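Local coordinates for branched-chain phosphotransacylase (Enterococcus faecalis, PDB 1YCO), which probably acts as an acyltransferase, exchanging branched-chain acyl groups between coenzyme A and phosphate as in related phosphotransacylases, at residues G207-M210 and G211-I215; A128-I131 and E132-N136; S167-A170 and K171-A175. All blocks are in the same frame, centred on the assembly; numbering follows the deposited sequence.

Contact 1 of 3, residues G207-M210 and G211-I215; sequences GPIM and GDADI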
loop_
_atom_site.group_PDB
_atom_site.type_symbol
_atom_site.label_atom_id
_atom_site.label_comp_id
_atom_site.label_asym_id
_atom_site.label_seq_id
_atom_site.Cartn_x
_atom_site.Cartn_y
_atom_site.Cartn_z
ATOM N N GLY A 207 11.377 -19.022 -7.661
ATOM C CA GLY A 207 10.025 -19.481 -7.390
ATOM C C GLY A 207 9.202 -19.486 -8.665
ATOM O O GLY A 207 9.732 -19.127 -9.717
ATOM N N PRO A 208 7.917 -19.890 -8.620
ATOM C CA PRO A 208 7.037 -19.933 -9.796
ATOM C C PRO A 208 6.833 -18.550 -10.402
ATOM O O PRO A 208 6.572 -18.413 -11.599
ATOM C CB PRO A 208 5.732 -20.503 -9.244
ATOM C CG PRO A 208 6.184 -21.332 -8.096
ATOM C CD PRO A 208 7.235 -20.461 -7.451
ATOM N N ILE A 209 6.936 -17.524 -9.568
ATOM C CA ILE A 209 6.773 -16.162 -10.054
ATOM C C ILE A 209 7.956 -15.327 -9.622
ATOM O O ILE A 209 8.307 -15.290 -8.448
ATOM C CB ILE A 209 5.481 -15.526 -9.526
ATOM C CG1 ILE A 209 4.287 -16.395 -9.939
ATOM C CG2 ILE A 209 5.368 -14.095 -10.062
ATOM C CD1 ILE A 209 2.970 -16.034 -9.268
ATOM N N MET A 210 8.582 -14.661 -10.580
ATOM C CA MET A 210 9.744 -13.853 -10.263
ATOM C C MET A 210 9.711 -12.475 -10.903
ATOM O O MET A 210 10.194 -12.272 -12.020
ATOM C CB MET A 210 11.001 -14.629 -10.644
ATOM C CG MET A 210 11.101 -15.953 -9.883
ATOM S SD MET A 210 12.575 -16.951 -10.198
ATOM C CE MET A 210 12.180 -17.618 -11.803
ATOM N N GLY A 211 9.115 -11.535 -10.175
ATOM C CA GLY A 211 9.007 -10.163 -10.633
ATOM C C GLY A 211 8.258 -9.965 -11.926
ATOM O O GLY A 211 8.290 -8.867 -12.464
ATOM N N ASP A 212 7.589 -11.014 -12.416
ATOM C CA ASP A 212 6.834 -10.938 -13.659
ATOM C C ASP A 212 5.369 -11.360 -13.521
ATOM O O ASP A 212 4.819 -11.947 -14.442
ATOM C CB ASP A 212 7.523 -11.783 -14.748
ATOM C CG ASP A 212 7.452 -13.289 -14.472
ATOM O OD1 ASP A 212 7.218 -13.684 -13.303
ATOM O OD2 ASP A 212 7.651 -14.086 -15.423
ATOM N N ALA A 213 4.736 -11.051 -12.388
ATOM C CA ALA A 213 3.339 -11.421 -12.159
ATOM C C ALA A 213 2.374 -10.623 -13.025
ATOM O O ALA A 213 2.599 -9.447 -13.301
ATOM C CB ALA A 213 2.981 -11.231 -10.700
ATOM N N ASP A 214 1.288 -11.262 -13.438
ATOM C CA ASP A 214 0.295 -10.599 -14.278
ATOM C C ASP A 214 -0.873 -10.043 -13.470
ATOM O O ASP A 214 -1.576 -9.122 -13.897
ATOM C CB ASP A 214 -0.209 -11.575 -15.328
ATOM C CG ASP A 214 0.899 -12.063 -16.218
ATOM O OD1 ASP A 214 1.478 -11.222 -16.934
ATOM O OD2 ASP A 214 1.199 -13.275 -16.196
ATOM N N ILE A 215 -1.072 -10.623 -12.298
ATOM C CA ILE A 215 -2.137 -10.213 -11.420
ATOM C C ILE A 215 -1.623 -10.223 -9.996
ATOM O O ILE A 215 -0.973 -11.177 -9.553
ATOM C CB ILE A 215 -3.327 -11.185 -11.483
ATOM C CG1 ILE A 215 -3.867 -11.257 -12.907
ATOM C CG2 ILE A 215 -4.412 -10.747 -10.485
ATOM C CD1 ILE A 215 -4.957 -12.278 -13.095
#
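The loop that leads into strand 215-217 turns at Gly211, and across this turn the carboxylate of Asp212 reaches back to the backbone of Met210. Met210 N donates to Asp212 OD1 at 3.2 Å, with an N-H...O angle of 148°. The donor meets the oxygen from above the carboxylate plane, 36° out of it. Asp212 CG sits between its own backbone N and carbonyl carbon (chi1 69°), which swings the carboxylate back toward the residue before the glycine. The other oxygen, OD2, forms a salt bridge with Lys150 NZ, so the group is held through both oxygens. Gly211 itself has a left-handed backbone with positive phi, a conformation that glycine adopts readily. On the apolar side, Ile209 CG2 lies 3.8 Å from Ala213 CB and equally 3.8 Å from Asp212 OD1, so this one methyl bridges an apolar and a polar neighbour. Ile209 also packs on Phe186 and Leu189 of strand 184-189, while Ala213 rests on Ala152 of strand 150-154. Earlier in the loop, Gly207 N makes a weak hydrogen bond of 3.5 Å to Met210 SD. Backbone hydrogen bonds tie Gly211 to Leu193 and Ala213 to Ala194. A bend at a left-handed glycine, held by the Asp212 carboxylate, thus delivers the chain to an inner strand of the mixed sheet in an alpha/beta domain, consistent with the isocitrate dehydrogenase-like clan.

Contact 2 of 3, residues A128-I131 and E132-N136; sequences ATLI and EIVEN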
loop_
_atom_site.group_PDB
_atom_site.type_symbol
_atom_site.label_atom_id
_atom_site.label_comp_id
_atom_site.label_asym_id
_atom_site.label_seq_id
_atom_site.Cartn_x
_atom_site.Cartn_y
_atom_site.Cartn_z
ATOM N N ALA A 128 -12.115 -18.861 1.137
ATOM C CA ALA A 128 -13.096 -19.141 0.096
ATOM C C ALA A 128 -13.273 -17.919 -0.808
ATOM O O ALA A 128 -13.335 -18.033 -2.032
ATOM C CB ALA A 128 -14.426 -19.537 0.727
ATOM N N THR A 129 -13.351 -16.754 -0.178
ATOM C CA THR A 129 -13.506 -15.502 -0.887
ATOM C C THR A 129 -12.297 -15.162 -1.761
ATOM O O THR A 129 -12.436 -14.742 -2.923
ATOM C CB THR A 129 -13.733 -14.365 0.094
ATOM O OG1 THR A 129 -14.861 -14.678 0.914
ATOM C CG2 THR A 129 -13.979 -13.056 -0.652
ATOM N N LEU A 130 -11.111 -15.351 -1.200
ATOM C CA LEU A 130 -9.884 -15.054 -1.921
ATOM C C LEU A 130 -9.841 -15.966 -3.139
ATOM O O LEU A 130 -9.482 -15.528 -4.228
ATOM C CB LEU A 130 -8.665 -15.280 -1.011
ATOM C CG LEU A 130 -7.392 -14.433 -1.188
ATOM C CD1 LEU A 130 -6.714 -14.794 -2.474
ATOM C CD2 LEU A 130 -7.722 -12.945 -1.139
ATOM N N ILE A 131 -10.237 -17.227 -2.954
ATOM C CA ILE A 131 -10.263 -18.188 -4.055
ATOM C C ILE A 131 -11.132 -17.661 -5.206
ATOM O O ILE A 131 -10.733 -17.733 -6.367
ATOM C CB ILE A 131 -10.787 -19.570 -3.576
ATOM C CG1 ILE A 131 -9.693 -20.270 -2.761
ATOM C CG2 ILE A 131 -11.209 -20.428 -4.764
ATOM C CD1 ILE A 131 -10.106 -21.604 -2.169
ATOM N N GLU A 132 -12.301 -17.115 -4.876
ATOM C CA GLU A 132 -13.191 -16.565 -5.888
ATOM C C GLU A 132 -12.627 -15.274 -6.490
ATOM O O GLU A 132 -12.862 -14.991 -7.663
ATOM C CB GLU A 132 -14.584 -16.286 -5.299
ATOM C CG GLU A 132 -15.468 -17.527 -5.075
ATOM C CD GLU A 132 -15.523 -18.442 -6.294
ATOM O OE1 GLU A 132 -15.722 -17.936 -7.420
ATOM O OE2 GLU A 132 -15.369 -19.670 -6.120
ATOM N N ILE A 133 -11.906 -14.486 -5.685
ATOM C CA ILE A 133 -11.294 -13.239 -6.165
ATOM C C ILE A 133 -10.263 -13.559 -7.246
ATOM O O ILE A 133 -10.159 -12.848 -8.244
ATOM C CB ILE A 133 -10.594 -12.465 -5.022
ATOM C CG1 ILE A 133 -11.642 -11.907 -4.065
ATOM C CG2 ILE A 133 -9.752 -11.326 -5.575
ATOM C CD1 ILE A 133 -11.049 -11.367 -2.777
ATOM N N VAL A 134 -9.519 -14.638 -7.034
ATOM C CA VAL A 134 -8.513 -15.079 -7.981
ATOM C C VAL A 134 -9.229 -15.503 -9.269
ATOM O O VAL A 134 -8.900 -15.029 -10.353
ATOM C CB VAL A 134 -7.687 -16.257 -7.400
ATOM C CG1 VAL A 134 -6.745 -16.818 -8.446
ATOM C CG2 VAL A 134 -6.892 -15.776 -6.190
ATOM N N GLU A 135 -10.233 -16.362 -9.141
ATOM C CA GLU A 135 -10.992 -16.814 -10.294
ATOM C C GLU A 135 -11.505 -15.637 -11.135
ATOM O O GLU A 135 -11.310 -15.613 -12.349
ATOM C CB GLU A 135 -12.159 -17.680 -9.829
ATOM C CG GLU A 135 -11.717 -18.895 -9.046
ATOM C CD GLU A 135 -10.975 -19.902 -9.901
ATOM O OE1 GLU A 135 -10.047 -19.501 -10.638
ATOM O OE2 GLU A 135 -11.318 -21.104 -9.831
ATOM N N ASN A 136 -12.153 -14.666 -10.491
ATOM C CA ASN A 136 -12.669 -13.482 -11.186
ATOM C C ASN A 136 -11.554 -12.754 -11.977
ATOM O O ASN A 136 -11.731 -12.452 -13.172
ATOM C CB ASN A 136 -13.327 -12.507 -10.181
ATOM C CG ASN A 136 -14.780 -12.892 -9.816
ATOM O OD1 ASN A 136 -15.221 -14.028 -10.030
ATOM N ND2 ASN A 136 -15.516 -11.938 -9.244
#
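Four successive i to i+4 hydrogen bonds carry residues 128-131 into 132-136 as one unbroken length of helix 127-143, from Glu132 N to Ala128 O through to Glu135 N to Ile131 O. The bond from Ile133 N to Thr129 O is 2.8 Å long and lies in the carbonyl plane, whereas the first and last of the four are tilted out of theirs. Leu130 carries the side-chain packing with its two methyls divided between partners: CD1 meets Val134 CG2 at 3.8 Å, and CD2 meets Ile133 CD1 at 4.0 Å. Val134 turns CG2 in beside its own backbone N (chi1 174° for CG1), which lays that methyl 3.3 Å from Leu130 O. Ile133 extends back along the helix, with CG1 3.2 Å from Thr129 O and the CD1 methyl 4.0 Å from Thr129 CG2. On another flank Glu135 CG lies 3.1 Å from Ile131 O, an aliphatic carbon close against a carbonyl already bonded to Glu135 N. Leu130 and Val134 also face strand 150-154 through Leu153 and Ile151, and Ile131 leans on His176 and Phe177 of helix 165-177. This part of the helix is amphipathic: branched methyls pack the flank turned to the sheet, while Glu132 and Glu135 lay aliphatic carbons against carbonyls of the preceding turn, Glu132 also touching Pro98 and Ile99, and Glu135 OE1 making a long, weak ion pair with Lys138.

Contact 3 of 3, residues S167-A170 and K171-A175; sequences SVLA and KEVTA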
loop_
_atom_site.group_PDB
_atom_site.type_symbol
_atom_site.label_atom_id
_atom_site.label_comp_id
_atom_site.label_asym_id
_atom_site.label_seq_id
_atom_site.Cartn_x
_atom_site.Cartn_y
_atom_site.Cartn_z
ATOM N N SER A 167 0.132 -14.242 5.324
ATOM C CA SER A 167 1.107 -15.236 4.919
ATOM C C SER A 167 0.417 -16.599 4.841
ATOM O O SER A 167 0.528 -17.314 3.839
ATOM C CB SER A 167 2.258 -15.272 5.930
ATOM O OG SER A 167 3.297 -16.112 5.490
ATOM N N VAL A 168 -0.310 -16.939 5.902
ATOM C CA VAL A 168 -1.034 -18.208 6.011
ATOM C C VAL A 168 -2.124 -18.329 4.951
ATOM O O VAL A 168 -2.327 -19.396 4.365
ATOM C CB VAL A 168 -1.684 -18.346 7.419
ATOM C CG1 VAL A 168 -2.450 -19.662 7.530
ATOM C CG2 VAL A 168 -0.604 -18.274 8.484
ATOM N N LEU A 169 -2.835 -17.237 4.715
ATOM C CA LEU A 169 -3.879 -17.255 3.714
ATOM C C LEU A 169 -3.262 -17.554 2.336
ATOM O O LEU A 169 -3.776 -18.383 1.589
ATOM C CB LEU A 169 -4.617 -15.913 3.711
ATOM C CG LEU A 169 -5.674 -15.681 2.614
ATOM C CD1 LEU A 169 -6.616 -16.871 2.508
ATOM C CD2 LEU A 169 -6.438 -14.405 2.929
ATOM N N ALA A 170 -2.150 -16.894 2.018
ATOM C CA ALA A 170 -1.471 -17.108 0.743
ATOM C C ALA A 170 -1.122 -18.576 0.541
ATOM O O ALA A 170 -1.370 -19.150 -0.520
ATOM C CB ALA A 170 -0.198 -16.265 0.667
ATOM N N LYS A 171 -0.528 -19.178 1.562
ATOM C CA LYS A 171 -0.142 -20.579 1.486
ATOM C C LYS A 171 -1.340 -21.510 1.259
ATOM O O LYS A 171 -1.229 -22.477 0.515
ATOM C CB LYS A 171 0.603 -20.996 2.760
ATOM C CG LYS A 171 1.000 -22.469 2.775
ATOM C CD LYS A 171 1.668 -22.877 4.087
ATOM C CE LYS A 171 0.733 -22.698 5.287
ATOM N NZ LYS A 171 -0.547 -23.457 5.129
ATOM N N GLU A 172 -2.478 -21.226 1.888
ATOM C CA GLU A 172 -3.642 -22.090 1.710
ATOM C C GLU A 172 -4.254 -21.988 0.320
ATOM O O GLU A 172 -4.585 -22.999 -0.295
ATOM C CB GLU A 172 -4.719 -21.776 2.734
ATOM C CG GLU A 172 -4.296 -21.956 4.162
ATOM C CD GLU A 172 -5.353 -21.431 5.102
ATOM O OE1 GLU A 172 -5.916 -20.359 4.793
ATOM O OE2 GLU A 172 -5.625 -22.079 6.141
ATOM N N VAL A 173 -4.403 -20.763 -0.169
ATOM C CA VAL A 173 -4.979 -20.518 -1.486
ATOM C C VAL A 173 -4.049 -21.099 -2.549
ATOM O O VAL A 173 -4.493 -21.574 -3.595
ATOM C CB VAL A 173 -5.169 -18.995 -1.709
ATOM C CG1 VAL A 173 -5.769 -18.718 -3.085
ATOM C CG2 VAL A 173 -6.076 -18.430 -0.617
ATOM N N THR A 174 -2.751 -21.054 -2.279
ATOM C CA THR A 174 -1.769 -21.605 -3.203
ATOM C C THR A 174 -2.007 -23.116 -3.304
ATOM O O THR A 174 -2.127 -23.668 -4.399
ATOM C CB THR A 174 -0.325 -21.344 -2.706
ATOM O OG1 THR A 174 -0.079 -19.933 -2.670
ATOM C CG2 THR A 174 0.692 -22.008 -3.628
ATOM N N ALA A 175 -2.082 -23.773 -2.148
ATOM C CA ALA A 175 -2.312 -25.217 -2.090
ATOM C C ALA A 175 -3.563 -25.592 -2.883
ATOM O O ALA A 175 -3.583 -26.604 -3.577
ATOM C CB ALA A 175 -2.459 -25.669 -0.628
#
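Both faces of the Ala170 carbonyl plane are used by Thr174: OG1 comes from above one face, 41° out of the plane, and the backbone N from the opposite one. The hydroxyl bond, Thr174 OG1 to Ala170 O, is short at 2.6 Å, and the Thr174 N bond to the same Ala170 O is 2.9 Å. This doubled grip belongs to helix 165-177, the helix of the beta-alpha-beta unit that links strands 150-154 and 184-189. Thr174 OG1 stands beside its own backbone N (chi1 -63°), the setting in which a helical threonine can reach the carbonyl one turn back. The same hydroxyl is hydrogen-bonded to Gly187 O, which ties the helix to strand 184-189. The carboxylate of Glu172 lies over the previous turn: Glu172 CD is 4.2 Å from Val168 CG1, and Glu172 CG lies 3.2 Å from Val168 O. Ala170, which has only a methyl, and Val173 fit against Leu153 of strand 150-154, and Leu169 and Glu172 touch Gln127 at the start of helix 127-143. The remaining backbone bonds are regular, Val173 N reaching Leu169 O almost straight, with an N-H...O angle of 172°. The branched side chains of the same two residues also meet, Leu169 CD1 lying 3.5 Å from Val173 CG2.

How the contacts relate
Going from the N terminus, the chain meets contact 2 first, in helix 127-143, runs through strand 150-154 to contact 3 in helix 165-177, and after strand 184-189 and two short helices reaches contact 1, just before strand 215-217. Each is local, so none closes a long loop; they stand in series and neither nest nor cross. Contacts 2 and 3 join directly: Leu130 CD1 lies 4.1 Å from Val173 CG1, packing the two helices side by side against strand 150-154. Contact 1 touches neither, its nearest atoms about 6 Å from contact 2 and about 7 Å from contact 3, yet Ala213 rests on that same strand.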